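Local coordinates for protein alpha-1,2-mannosidase (Bacteroides thetaiotaomicron, PDB 2WW2) that hydrolyses alpha-mannosidic linkages with inversion of configuration, as a member of the calcium-dependent glycoside hydrolase family GH92, at residues Gly490-Lys495 and Glu531-Leu536; Asp503-Thr508 and Gly517-Trp522. All coordinates share one frame; numbering follows the deposited sequence.

Contact 1. Residues Gly490-Lys495 and Glu531-Leu536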
ATOM      1  N   GLY A 490     -13.043  18.280   3.767  1.00 15.80           N
ATOM      2  CA  GLY A 490     -14.116  17.324   4.042  1.00 15.38           C
ATOM      3  C   GLY A 490     -13.772  16.289   5.104  1.00 14.61           C
ATOM      4  O   GLY A 490     -14.329  15.179   5.119  1.00 15.21           O
ATOM      5  N   PHE A 491     -12.858  16.654   6.001  1.00 13.69           N
ATOM      6  CA  PHE A 491     -12.436  15.781   7.094  1.00 12.86           C
ATOM      7  C   PHE A 491     -12.189  16.583   8.370  1.00 12.64           C
ATOM      8  O   PHE A 491     -11.964  17.793   8.316  1.00 12.07           O
ATOM      9  CB  PHE A 491     -11.114  15.116   6.735  1.00 12.58           C
ATOM     10  CG  PHE A 491     -11.240  13.961   5.789  1.00 13.21           C
ATOM     11  CD1 PHE A 491     -11.507  12.687   6.267  1.00 13.06           C
ATOM     12  CD2 PHE A 491     -11.031  14.133   4.428  1.00 12.64           C
ATOM     13  CE1 PHE A 491     -11.592  11.610   5.401  1.00 13.37           C
ATOM     14  CE2 PHE A 491     -11.107  13.054   3.556  1.00 14.41           C
ATOM     15  CZ  PHE A 491     -11.390  11.790   4.043  1.00 13.60           C
ATOM     16  N   MET A 492     -12.171  15.902   9.515  1.00 11.51           N
ATOM     17  CA  MET A 492     -11.753  16.544  10.755  1.00 11.39           C
ATOM     18  C   MET A 492     -10.253  16.833  10.665  1.00 11.57           C
ATOM     19  O   MET A 492      -9.493  16.036  10.097  1.00 11.29           O
ATOM     20  CB  MET A 492     -12.051  15.632  11.957  1.00 11.57           C
ATOM     21  CG  MET A 492     -13.553  15.449  12.225  1.00 10.30           C
ATOM     22  SD  MET A 492     -14.357  17.002  12.695  1.00 11.88           S
ATOM     23  CE  MET A 492     -16.072  16.442  12.773  1.00  8.48           C
ATOM     24  N   TRP A 493      -9.830  17.973  11.202  1.00 10.87           N
ATOM     25  CA  TRP A 493      -8.402  18.322  11.211  1.00 11.45           C
ATOM     26  C   TRP A 493      -8.131  19.009  12.544  1.00 11.44           C
ATOM     27  O   TRP A 493      -8.788  18.690  13.538  1.00 11.19           O
ATOM     28  CB  TRP A 493      -8.069  19.214  10.006  1.00 11.16           C
ATOM     29  CG  TRP A 493      -6.624  19.384   9.653  1.00 11.67           C
ATOM     30  CD1 TRP A 493      -5.995  20.564   9.385  1.00 11.77           C
ATOM     31  CD2 TRP A 493      -5.638  18.352   9.469  1.00 11.65           C
ATOM     32  NE1 TRP A 493      -4.679  20.338   9.062  1.00 13.34           N
ATOM     33  CE2 TRP A 493      -4.431  18.990   9.114  1.00 11.92           C
ATOM     34  CE3 TRP A 493      -5.651  16.951   9.595  1.00 11.77           C
ATOM     35  CZ2 TRP A 493      -3.246  18.283   8.870  1.00 13.36           C
ATOM     36  CZ3 TRP A 493      -4.466  16.247   9.348  1.00 11.96           C
ATOM     37  CH2 TRP A 493      -3.286  16.917   8.992  1.00 11.75           C
ATOM     38  N   THR A 494      -7.186  19.947  12.576  1.00 11.43           N
ATOM     39  CA  THR A 494      -6.803  20.564  13.838  1.00 11.79           C
ATOM     40  C   THR A 494      -6.439  22.030  13.619  1.00 12.16           C
ATOM     41  O   THR A 494      -6.025  22.412  12.516  1.00 11.34           O
ATOM     42  CB  THR A 494      -5.614  19.837  14.488  1.00 12.12           C
ATOM     43  OG1 THR A 494      -5.324  20.433  15.757  1.00 13.19           O
ATOM     44  CG2 THR A 494      -4.362  19.931  13.593  1.00 11.13           C
ATOM     45  N   LYS A 495      -6.598  22.840  14.665  1.00 12.29           N
ATOM     46  CA  LYS A 495      -6.189  24.249  14.641  1.00 13.26           C
ATOM     47  C   LYS A 495      -5.331  24.540  15.864  1.00 13.23           C
ATOM     48  O   LYS A 495      -5.484  23.882  16.890  1.00 13.85           O
ATOM     49  CB  LYS A 495      -7.410  25.179  14.720  1.00 13.55           C
ATOM     50  CG  LYS A 495      -8.372  25.147  13.548  1.00 15.90           C
ATOM     51  CD  LYS A 495      -9.662  25.872  13.946  1.00 17.30           C
ATOM     52  CE  LYS A 495     -10.615  26.016  12.784  1.00 21.26           C
ATOM     53  NZ  LYS A 495     -12.013  26.329  13.265  1.00 23.53           N
ATOM     54  N   GLU A 531     -26.786  12.773  11.963  1.00  9.45           N
ATOM     55  CA  GLU A 531     -27.424  13.681  11.016  1.00 10.56           C
ATOM     56  C   GLU A 531     -26.595  14.960  10.875  1.00 10.67           C
ATOM     57  O   GLU A 531     -26.411  15.472   9.769  1.00 11.43           O
ATOM     58  CB  GLU A 531     -28.869  13.999  11.439  1.00 10.13           C
ATOM     59  CG  GLU A 531     -29.623  14.936  10.496  1.00 12.54           C
ATOM     60  CD  GLU A 531     -29.839  14.353   9.092  1.00 14.48           C
ATOM     61  OE1 GLU A 531     -29.871  13.108   8.925  1.00 14.64           O
ATOM     62  OE2 GLU A 531     -29.994  15.159   8.151  1.00 14.83           O
ATOM     63  N   GLY A 532     -26.086  15.478  11.989  1.00 10.40           N
ATOM     64  CA  GLY A 532     -25.237  16.669  11.918  1.00 10.95           C
ATOM     65  C   GLY A 532     -23.933  16.389  11.181  1.00 11.55           C
ATOM     66  O   GLY A 532     -23.400  17.255  10.485  1.00 11.47           O
ATOM     67  N   LEU A 533     -23.385  15.186  11.341  1.00 11.29           N
ATOM     68  CA  LEU A 533     -22.194  14.834  10.577  1.00 11.96           C
ATOM     69  C   LEU A 533     -22.511  14.787   9.077  1.00 12.88           C
ATOM     70  O   LEU A 533     -21.737  15.298   8.257  1.00 13.04           O
ATOM     71  CB  LEU A 533     -21.577  13.509  11.059  1.00 11.12           C
ATOM     72  CG  LEU A 533     -20.269  13.102  10.361  1.00 11.00           C
ATOM     73  CD1 LEU A 533     -19.202  14.193  10.562  1.00  9.19           C
ATOM     74  CD2 LEU A 533     -19.761  11.764  10.876  1.00 12.48           C
ATOM     75  N   SER A 534     -23.644  14.188   8.709  1.00 13.54           N
ATOM     76  CA  SER A 534     -23.993  14.132   7.299  1.00 14.33           C
ATOM     77  C   SER A 534     -24.170  15.543   6.746  1.00 14.58           C
ATOM     78  O   SER A 534     -23.835  15.797   5.596  1.00 14.78           O
ATOM     79  CB  SER A 534     -25.231  13.277   7.032  1.00 14.27           C
ATOM     80  OG  SER A 534     -26.409  14.015   7.238  1.00 18.55           O
ATOM     81  N   GLU A 535     -24.669  16.462   7.566  1.00 15.14           N
ATOM     82  CA  GLU A 535     -24.788  17.858   7.138  1.00 16.46           C
ATOM     83  C   GLU A 535     -23.423  18.438   6.792  1.00 16.27           C
ATOM     84  O   GLU A 535     -23.268  19.129   5.786  1.00 16.43           O
ATOM     85  CB  GLU A 535     -25.422  18.733   8.222  1.00 17.20           C
ATOM     86  CG  GLU A 535     -26.902  18.531   8.400  1.00 21.26           C
ATOM     87  CD  GLU A 535     -27.458  19.316   9.584  1.00 27.23           C
ATOM     88  OE1 GLU A 535     -28.682  19.219   9.821  1.00 28.75           O
ATOM     89  OE2 GLU A 535     -26.672  20.017  10.280  1.00 30.12           O
ATOM     90  N   LEU A 536     -22.441  18.190   7.647  1.00 15.54           N
ATOM     91  CA  LEU A 536     -21.087  18.623   7.363  1.00 15.50           C
ATOM     92  C   LEU A 536     -20.617  18.035   6.032  1.00 15.14           C
ATOM     93  O   LEU A 536     -19.979  18.719   5.242  1.00 15.15           O
ATOM     94  CB  LEU A 536     -20.130  18.194   8.489  1.00 14.36           C
ATOM     95  CG  LEU A 536     -20.328  18.893   9.836  1.00 14.72           C
ATOM     96  CD1 LEU A 536     -19.351  18.356  10.861  1.00 13.58           C
ATOM     97  CD2 LEU A 536     -20.195  20.410   9.706  1.00 14.04           C
TER

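Contact 2. Residues Asp503-Thr508 and Gly517-Trp522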
ATOM      1  N   ASP A 503      -0.814  22.996   8.858  1.00 16.32           N
ATOM      2  CA  ASP A 503      -0.377  22.955   7.462  1.00 16.45           C
ATOM      3  C   ASP A 503      -0.539  21.559   6.865  1.00 15.53           C
ATOM      4  O   ASP A 503      -0.500  20.562   7.587  1.00 14.25           O
ATOM      5  CB  ASP A 503       1.119  23.300   7.372  1.00 17.29           C
ATOM      6  CG  ASP A 503       1.426  24.746   7.744  1.00 20.16           C
ATOM      7  OD1 ASP A 503       0.508  25.596   7.738  1.00 23.82           O
ATOM      8  OD2 ASP A 503       2.613  25.036   8.021  1.00 23.47           O
ATOM      9  N   ARG A 504      -0.673  21.500   5.546  1.00 15.18           N
ATOM     10  CA  ARG A 504      -0.520  20.252   4.775  1.00 15.35           C
ATOM     11  C   ARG A 504      -1.480  19.156   5.202  1.00 14.89           C
ATOM     12  O   ARG A 504      -1.074  18.114   5.725  1.00 14.56           O
ATOM     13  CB  ARG A 504       0.926  19.735   4.797  1.00 15.44           C
ATOM     14  CG  ARG A 504       1.943  20.670   4.161  1.00 17.15           C
ATOM     15  CD  ARG A 504       1.780  20.799   2.635  1.00 20.14           C
ATOM     16  NE  ARG A 504       2.545  19.793   1.892  1.00 22.04           N
ATOM     17  CZ  ARG A 504       3.827  19.929   1.551  1.00 24.25           C
ATOM     18  NH1 ARG A 504       4.499  21.019   1.907  1.00 23.17           N
ATOM     19  NH2 ARG A 504       4.447  18.975   0.866  1.00 23.98           N
ATOM     20  N   PHE A 505      -2.760  19.400   4.952  1.00 14.66           N
ATOM     21  CA  PHE A 505      -3.784  18.446   5.307  1.00 14.80           C
ATOM     22  C   PHE A 505      -3.464  17.066   4.752  1.00 14.70           C
ATOM     23  O   PHE A 505      -3.067  16.934   3.610  1.00 14.25           O
ATOM     24  CB  PHE A 505      -5.171  18.871   4.808  1.00 14.76           C
ATOM     25  CG  PHE A 505      -6.199  17.799   5.029  1.00 15.82           C
ATOM     26  CD1 PHE A 505      -6.802  17.655   6.271  1.00 15.73           C
ATOM     27  CD2 PHE A 505      -6.484  16.875   4.036  1.00 16.06           C
ATOM     28  CE1 PHE A 505      -7.713  16.629   6.504  1.00 17.73           C
ATOM     29  CE2 PHE A 505      -7.392  15.846   4.263  1.00 17.82           C
ATOM     30  CZ  PHE A 505      -8.006  15.724   5.495  1.00 16.95           C
ATOM     31  N   ASP A 506      -3.651  16.034   5.565  1.00 15.12           N
ATOM     32  CA  ASP A 506      -3.424  14.665   5.115  1.00 15.43           C
ATOM     33  C   ASP A 506      -4.376  13.748   5.891  1.00 15.57           C
ATOM     34  O   ASP A 506      -4.204  13.515   7.091  1.00 15.59           O
ATOM     35  CB  ASP A 506      -1.960  14.270   5.346  1.00 15.81           C
ATOM     36  CG  ASP A 506      -1.659  12.832   4.943  1.00 16.82           C
ATOM     37  OD1 ASP A 506      -2.576  12.105   4.522  1.00 15.90           O
ATOM     38  OD2 ASP A 506      -0.486  12.422   5.064  1.00 19.92           O
ATOM     39  N   ALA A 507      -5.392  13.243   5.206  1.00 15.90           N
ATOM     40  CA  ALA A 507      -6.420  12.447   5.859  1.00 16.04           C
ATOM     41  C   ALA A 507      -5.888  11.143   6.452  1.00 16.96           C
ATOM     42  O   ALA A 507      -6.533  10.541   7.322  1.00 16.91           O
ATOM     43  CB  ALA A 507      -7.561  12.175   4.878  1.00 16.11           C
ATOM     44  N   THR A 508      -4.709  10.710   6.001  1.00 17.41           N
ATOM     45  CA  THR A 508      -4.197   9.390   6.370  1.00 18.23           C
ATOM     46  C   THR A 508      -3.114   9.470   7.436  1.00 17.84           C
ATOM     47  O   THR A 508      -2.602   8.452   7.884  1.00 17.47           O
ATOM     48  CB  THR A 508      -3.630   8.620   5.136  1.00 18.48           C
ATOM     49  OG1 THR A 508      -2.474   9.302   4.623  1.00 22.68           O
ATOM     50  CG2 THR A 508      -4.654   8.534   4.042  1.00 19.82           C
ATOM     51  N   GLY A 517      -4.997   6.669  15.418  1.00 20.10           N
ATOM     52  CA  GLY A 517      -5.791   6.761  14.209  1.00 18.00           C
ATOM     53  C   GLY A 517      -5.452   8.041  13.491  1.00 16.67           C
ATOM     54  O   GLY A 517      -4.545   8.775  13.908  1.00 16.74           O
ATOM     55  N   SER A 518      -6.165   8.284  12.397  1.00 14.76           N
ATOM     56  CA  SER A 518      -5.947   9.442  11.560  1.00 12.93           C
ATOM     57  C   SER A 518      -7.310  10.084  11.354  1.00 12.62           C
ATOM     58  O   SER A 518      -8.311   9.605  11.890  1.00 11.34           O
ATOM     59  CB  SER A 518      -5.384   9.010  10.208  1.00 13.19           C
ATOM     60  OG  SER A 518      -6.367   8.260   9.508  1.00 13.22           O
ATOM     61  N   SER A 519      -7.349  11.173  10.589  1.00 12.34           N
ATOM     62  CA  SER A 519      -8.614  11.831  10.299  1.00 13.03           C
ATOM     63  C   SER A 519      -9.600  10.866   9.632  1.00 13.19           C
ATOM     64  O   SER A 519     -10.815  10.982   9.793  1.00 12.92           O
ATOM     65  CB  SER A 519      -8.406  13.051   9.399  1.00 12.64           C
ATOM     66  OG  SER A 519      -9.662  13.684   9.213  1.00 14.50           O
ATOM     67  N   TRP A 520      -9.061   9.921   8.872  1.00 13.63           N
ATOM     68  CA  TRP A 520      -9.874   8.937   8.159  1.00 14.79           C
ATOM     69  C   TRP A 520     -10.794   8.213   9.134  1.00 14.11           C
ATOM     70  O   TRP A 520     -11.939   7.891   8.794  1.00 14.05           O
ATOM     71  CB  TRP A 520      -8.952   7.927   7.453  1.00 15.58           C
ATOM     72  CG  TRP A 520      -9.640   6.910   6.561  1.00 19.08           C
ATOM     73  CD1 TRP A 520      -9.902   5.588   6.854  1.00 20.36           C
ATOM     74  CD2 TRP A 520     -10.112   7.126   5.227  1.00 21.75           C
ATOM     75  NE1 TRP A 520     -10.522   4.983   5.777  1.00 22.41           N
ATOM     76  CE2 TRP A 520     -10.664   5.905   4.771  1.00 23.90           C
ATOM     77  CE3 TRP A 520     -10.131   8.237   4.376  1.00 24.06           C
ATOM     78  CZ2 TRP A 520     -11.227   5.766   3.493  1.00 27.36           C
ATOM     79  CZ3 TRP A 520     -10.690   8.103   3.107  1.00 27.34           C
ATOM     80  CH2 TRP A 520     -11.238   6.874   2.679  1.00 28.59           C
ATOM     81  N   HIS A 521     -10.295   7.955  10.343  1.00 13.37           N
ATOM     82  CA  HIS A 521     -11.092   7.282  11.376  1.00 13.29           C
ATOM     83  C   HIS A 521     -11.883   8.269  12.222  1.00 12.43           C
ATOM     84  O   HIS A 521     -13.070   8.071  12.450  1.00 13.07           O
ATOM     85  CB  HIS A 521     -10.212   6.439  12.313  1.00 12.58           C
ATOM     86  CG  HIS A 521      -9.135   5.684  11.606  1.00 14.84           C
ATOM     87  ND1 HIS A 521      -9.383   4.527  10.898  1.00 17.53           N
ATOM     88  CD2 HIS A 521      -7.810   5.931  11.480  1.00 14.91           C
ATOM     89  CE1 HIS A 521      -8.251   4.090  10.370  1.00 16.09           C
ATOM     90  NE2 HIS A 521      -7.281   4.921  10.716  1.00 18.25           N
ATOM     91  N   TRP A 522     -11.206   9.305  12.708  1.00 11.60           N
ATOM     92  CA  TRP A 522     -11.774  10.225  13.709  1.00 11.11           C
ATOM     93  C   TRP A 522     -12.909  11.103  13.178  1.00 11.19           C
ATOM     94  O   TRP A 522     -13.743  11.605  13.948  1.00 11.12           O
ATOM     95  CB  TRP A 522     -10.653  11.046  14.378  1.00 10.94           C
ATOM     96  CG  TRP A 522      -9.975  10.231  15.436  1.00 10.79           C
ATOM     97  CD1 TRP A 522      -8.829   9.487  15.301  1.00 10.12           C
ATOM     98  CD2 TRP A 522     -10.441  10.018  16.774  1.00 12.13           C
ATOM     99  NE1 TRP A 522      -8.543   8.842  16.493  1.00 11.57           N
ATOM    100  CE2 TRP A 522      -9.526   9.147  17.405  1.00 11.18           C
ATOM    101  CE3 TRP A 522     -11.561  10.479  17.502  1.00  9.95           C
ATOM    102  CZ2 TRP A 522      -9.686   8.729  18.737  1.00 12.28           C
ATOM    103  CZ3 TRP A 522     -11.711  10.072  18.812  1.00 11.69           C
ATOM    104  CH2 TRP A 522     -10.777   9.205  19.423  1.00 10.72           C
TER
HETATM  105  O   HOH W   1      -5.038  12.635   9.654  1.00  9.23           O
HETATM  106  O   HOH W   2      -5.264   6.378   7.835  1.00 30.50           O

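Contact 1. Residues Gly490-Lys495 and Glu531-Leu536
Met492 makes this contact almost single-handed: its terminal methyl CE meets the branch ends of Leu533 and Leu536 on the short helix 530-537. CE lies 4.3 Å from Leu536 CD1 and 4.4 Å from Leu533 CD1, and the two leucine methyls are themselves 4.2 Å apart, CD1 to CD1. The three methyls therefore form a nearly even triangle, with CE seated over the gap between the leucines. The sulphur stays farther back. Turns about CA-CB and CB-CG, then an extended last torsion (chi3 175°), send the thioether out from the strand and carry CE forward.

The leucines stand three positions apart, so both present a branch to the same side of the helix. The turn between them is kept by the backbone bond Leu536 N to Gly532 O (3.1 Å). Leu536 already leaves its CA toward the strand, whereas Leu533 gets there by the reach of its branch. Leu449 and Tyr485 also pack on Met492, Tyr485 touches Leu536 as well, and Met543 of helix 540-551 lies against Leu533; this is the close, apolar side, joined by van der Waals contact alone.

The packing thins out at Leu536, which is partly exposed. Glu535 is exposed away from the strand, and its OE2 forms a salt bridge with Arg482. Just 68 Å² is covered between the two segments.

Strand 491-492 pairs antiparallel with 485-486, so the unit is a small, weakly bonded hairpin docked onto a short helix through Met492, with Tyr485 of its partner strand beside it: a peripheral element of the catalytic domain, which in GH92 enzymes is built around an (alpha/alpha)6 barrel.

Contact 2. Residues Asp503-Thr508 and Gly517-Trp522
Ser518 carries its OG between its own backbone N and carbonyl carbon (chi1 66°), which brings Ser518 OG to 3.2 Å from Ala507 O. Trp520 has CG anti to the backbone N, taking the indole away from the loop, with NE1 bonded to Gln579 O, while Trp520 CB rests on Ala507 O at 3.6 Å.

The clear bond across the contact ends on Ala507 O. Trp520 N donates to it at 3.0 Å, a bent bond (137° at the hydrogen) that nonetheless arrives in the carbonyl plane, with a C=O...N angle of 153°. Beside it, Ser518 CB lies flush against Thr508 C at 3.6 Å. Ser519 N uses a water instead: it donates to that water at 2.9 Å, and the same water gives a proton to Asp506 O at 2.8 Å.

On the loop side Asp506 OD1 closes an Asx turn, gripped by Thr508 N (2.9 Å), which approaches from above the carboxylate plane, and by the Thr508 hydroxyl on the syn side. Farther out, Arg504 forms a salt bridge with Glu509 of a neighbouring subunit.

Ser518 is the N-cap of helix 519-522. The opening amides, Ser519 N and Trp520 N, have no earlier carbonyl of their own helix to bond, whereas His521 N and Trp522 N already turn back to Ser518 O. A bridging water and a loop carbonyl thus satisfy the helix start, with no charged group needed across this contact.

How the contacts relate
Both contacts lie toward the outside of the catalytic domain, their centres 12 Å apart, with contact 2 nested within the chain loop that contact 1 closes. Contact 1 is a small buried meeting of methyls; contact 2 is larger, partly buried and polar, built on backbone groups and water where loop 503-508 meets the N-terminus of helix 519-522. Strand 491-492 joins them. Met492 reaches helix 530-537 with its side chain, while Met492 O probably accepts a hydrogen bond from Ser519 OG (2.5 Å). Phe491 CB packs on Phe505 CZ at 3.4 Å, and Trp493 meets the Phe505 ring edge-to-face, tying 490-495 to 503-508.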